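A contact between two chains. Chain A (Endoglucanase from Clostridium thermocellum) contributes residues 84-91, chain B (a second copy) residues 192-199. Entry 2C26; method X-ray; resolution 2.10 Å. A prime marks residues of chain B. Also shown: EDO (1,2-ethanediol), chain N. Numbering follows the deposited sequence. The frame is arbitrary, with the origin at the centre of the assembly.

Chain A 84-91: SSSFTATI
Chain B (192-199) WSEVLWNS

Two strands from two copies of the endoglucanase lie side by side in parallel and bond mainly through their backbones. Residues 84-91 are extended throughout; in the partner, Trp192′ (phi/psi 64/12) and Ser193′ (-71/-20) are not extended and lead into the strand from Glu194′. The strand axes approach to 4.6 Å and their directions differ by 21°. Ser86 pairs with Glu194′, Phe87 with Val195′ and Thr88 with Leu196′, each with CA atoms 4.8 Å apart.

Four hydrogen bonds fix this register. Ser86 N donates to Ser193′ O (2.9 Å), and Val195′ N to Ser86 O (3.1 Å). Thr88 N donates to Val195′ O (2.9 Å), and Trp197′ N to Thr88 O (2.6 Å). Ser86 and Thr88 thus use both N and O, the usual parallel pattern. Phe87 CA also makes a CA-H...O contact with Val195′ O at 3.4 Å.

Phe87, Val195′ (chi1 t) and Trp197′ share one face. Phe87 (chi1 t, chi2 -91°) brings CD2 to 3.7 Å from Val195′ CG1 and CZ to 3.5 Å from Trp197′ CB, an apolar cluster. Trp197′ is also t, with chi2 -94°. The planes of the Phe87 ring and the Trp197′ five-membered ring are near parallel, at 30°, but slid apart, with centroids at 5.9 Å, and the rings barely overlap. Trp197′ NE1 donates to Ser199′ OG (2.9 Å).

The other face carries Ser86 (p), Thr88 (m), Glu194′ (m) and Leu196′ (m, t). Thr88 CB meets Leu196′ CD2 at 3.8 Å. A water bridges the strands: it hydrogen-bonds to Ser86 OG (2.7 Å) and Thr88 OG1 (2.8 Å), and donates to Val195′ O (2.9 Å).

A 1,2-ethanediol, probably from the crystallisation liquor, sits near Trp192′ and Ser193′. Its O2 donates to Trp192′ O (2.7 Å), and its C2 lies 3.5 Å from Val195′ CG2.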

# COMPACT_ATOMS: atom_id res chain seq x y z
N SER A 84 10.16 11.17 -35.59
CA SER A 84 10.45 10.59 -34.28
C SER A 84 9.20 10.25 -33.46
O SER A 84 8.13 10.84 -33.66
CB SER A 84 11.36 11.52 -33.49
OG SER A 84 10.68 12.76 -33.29
N SER A 85 9.38 9.30 -32.55
CA SER A 85 8.40 8.94 -31.53
C SER A 85 9.15 8.76 -30.23
O SER A 85 10.35 8.43 -30.23
CB SER A 85 7.70 7.61 -31.86
OG SER A 85 7.00 7.67 -33.10
N SER A 86 8.46 8.94 -29.11
CA SER A 86 9.10 8.76 -27.82
C SER A 86 8.33 7.83 -26.88
O SER A 86 7.12 7.64 -27.02
CB SER A 86 9.37 10.12 -27.14
OG SER A 86 8.17 10.69 -26.63
N PHE A 87 9.06 7.26 -25.93
CA PHE A 87 8.51 6.35 -24.94
C PHE A 87 9.24 6.65 -23.65
O PHE A 87 10.47 6.63 -23.61
CB PHE A 87 8.74 4.90 -25.37
CG PHE A 87 8.09 3.89 -24.46
CD1 PHE A 87 8.77 3.36 -23.38
CD2 PHE A 87 6.77 3.49 -24.68
CE1 PHE A 87 8.16 2.42 -22.54
CE2 PHE A 87 6.16 2.57 -23.86
CZ PHE A 87 6.85 2.02 -22.79
N THR A 88 8.50 6.94 -22.59
CA THR A 88 9.09 7.29 -21.31
C THR A 88 8.61 6.31 -20.25
O THR A 88 7.39 6.10 -20.10
CB THR A 88 8.74 8.75 -20.90
OG1 THR A 88 9.16 9.66 -21.92
CG2 THR A 88 9.37 9.15 -19.57
N ALA A 89 9.55 5.69 -19.54
CA ALA A 89 9.22 4.81 -18.40
C ALA A 89 9.91 5.31 -17.14
O ALA A 89 10.91 6.02 -17.22
CB ALA A 89 9.62 3.36 -18.69
N THR A 90 9.37 4.94 -15.99
CA THR A 90 9.95 5.31 -14.69
C THR A 90 10.79 4.17 -14.13
O THR A 90 10.42 3.00 -14.24
CB THR A 90 8.82 5.73 -13.71
OG1 THR A 90 8.41 7.07 -14.01
CG2 THR A 90 9.28 5.65 -12.25
N ILE A 91 11.93 4.50 -13.53
CA ILE A 91 12.81 3.51 -12.92
C ILE A 91 13.16 3.94 -11.49
O ILE A 91 13.51 5.09 -11.25
CB ILE A 91 14.09 3.20 -13.80
CG1 ILE A 91 14.90 2.04 -13.20
CG2 ILE A 91 14.97 4.43 -13.98
CD1 ILE A 91 16.09 1.57 -14.05
N TRP B 192 -0.40 9.43 -30.44
CA TRP B 192 0.47 8.33 -29.97
C TRP B 192 1.97 8.52 -30.25
O TRP B 192 2.75 7.57 -30.10
CB TRP B 192 0.01 6.97 -30.53
CG TRP B 192 -1.20 6.38 -29.86
CD1 TRP B 192 -2.51 6.62 -30.17
CD2 TRP B 192 -1.21 5.45 -28.77
NE1 TRP B 192 -3.34 5.90 -29.34
CE2 TRP B 192 -2.56 5.17 -28.47
CE3 TRP B 192 -0.21 4.85 -28.00
CZ2 TRP B 192 -2.94 4.29 -27.45
CZ3 TRP B 192 -0.59 3.97 -26.99
CH2 TRP B 192 -1.94 3.69 -26.73
N SER B 193 2.37 9.73 -30.64
CA SER B 193 3.78 10.04 -30.90
C SER B 193 4.60 10.11 -29.61
O SER B 193 5.83 10.01 -29.65
CB SER B 193 3.92 11.36 -31.67
OG SER B 193 3.51 12.46 -30.88
N GLU B 194 3.93 10.30 -28.48
CA GLU B 194 4.59 10.33 -27.18
C GLU B 194 3.78 9.50 -26.21
O GLU B 194 2.58 9.75 -26.04
CB GLU B 194 4.70 11.75 -26.63
CG GLU B 194 5.35 12.74 -27.56
CD GLU B 194 5.40 14.15 -26.99
OE1 GLU B 194 5.52 14.31 -25.77
OE2 GLU B 194 5.33 15.10 -27.78
N VAL B 195 4.45 8.52 -25.61
CA VAL B 195 3.84 7.57 -24.68
C VAL B 195 4.57 7.61 -23.33
O VAL B 195 5.80 7.67 -23.30
CB VAL B 195 3.87 6.13 -25.28
CG1 VAL B 195 3.42 5.11 -24.28
CG2 VAL B 195 3.01 6.04 -26.56
N LEU B 196 3.80 7.60 -22.24
CA LEU B 196 4.35 7.49 -20.88
C LEU B 196 3.94 6.16 -20.29
O LEU B 196 2.80 5.72 -20.46
CB LEU B 196 3.86 8.62 -19.97
CG LEU B 196 3.90 10.07 -20.49
CD1 LEU B 196 3.26 11.01 -19.45
CD2 LEU B 196 5.33 10.52 -20.83
N TRP B 197 4.87 5.51 -19.61
CA TRP B 197 4.62 4.20 -19.07
C TRP B 197 4.80 4.21 -17.57
O TRP B 197 5.84 4.63 -17.05
CB TRP B 197 5.55 3.15 -19.72
CG TRP B 197 5.39 1.76 -19.14
CD1 TRP B 197 6.12 1.20 -18.13
CD2 TRP B 197 4.45 0.76 -19.56
NE1 TRP B 197 5.68 -0.09 -17.89
CE2 TRP B 197 4.66 -0.38 -18.75
CE3 TRP B 197 3.44 0.72 -20.54
CZ2 TRP B 197 3.91 -1.56 -18.90
CZ3 TRP B 197 2.68 -0.44 -20.67
CH2 TRP B 197 2.93 -1.57 -19.86
N ASN B 198 3.77 3.74 -16.88
CA ASN B 198 3.80 3.57 -15.44
C ASN B 198 3.29 2.16 -15.13
O ASN B 198 2.22 1.78 -15.60
CB ASN B 198 2.88 4.61 -14.78
CG ASN B 198 3.34 6.02 -15.04
OD1 ASN B 198 4.26 6.51 -14.39
ND2 ASN B 198 2.69 6.70 -16.00
N SER B 199 4.08 1.37 -14.39
CA SER B 199 3.66 0.01 -14.00
C SER B 199 4.20 -0.44 -12.63
O SER B 199 5.22 0.07 -12.16
CB SER B 199 4.02 -1.02 -15.08
OG SER B 199 5.43 -1.21 -15.20
C1 EDO N . 6.04 4.62 -30.02
O1 EDO N . 5.31 4.80 -31.24
C2 EDO N . 5.57 5.52 -28.87
O2 EDO N . 5.22 6.84 -29.32
O HOH W 1 7.50 9.87 -24.15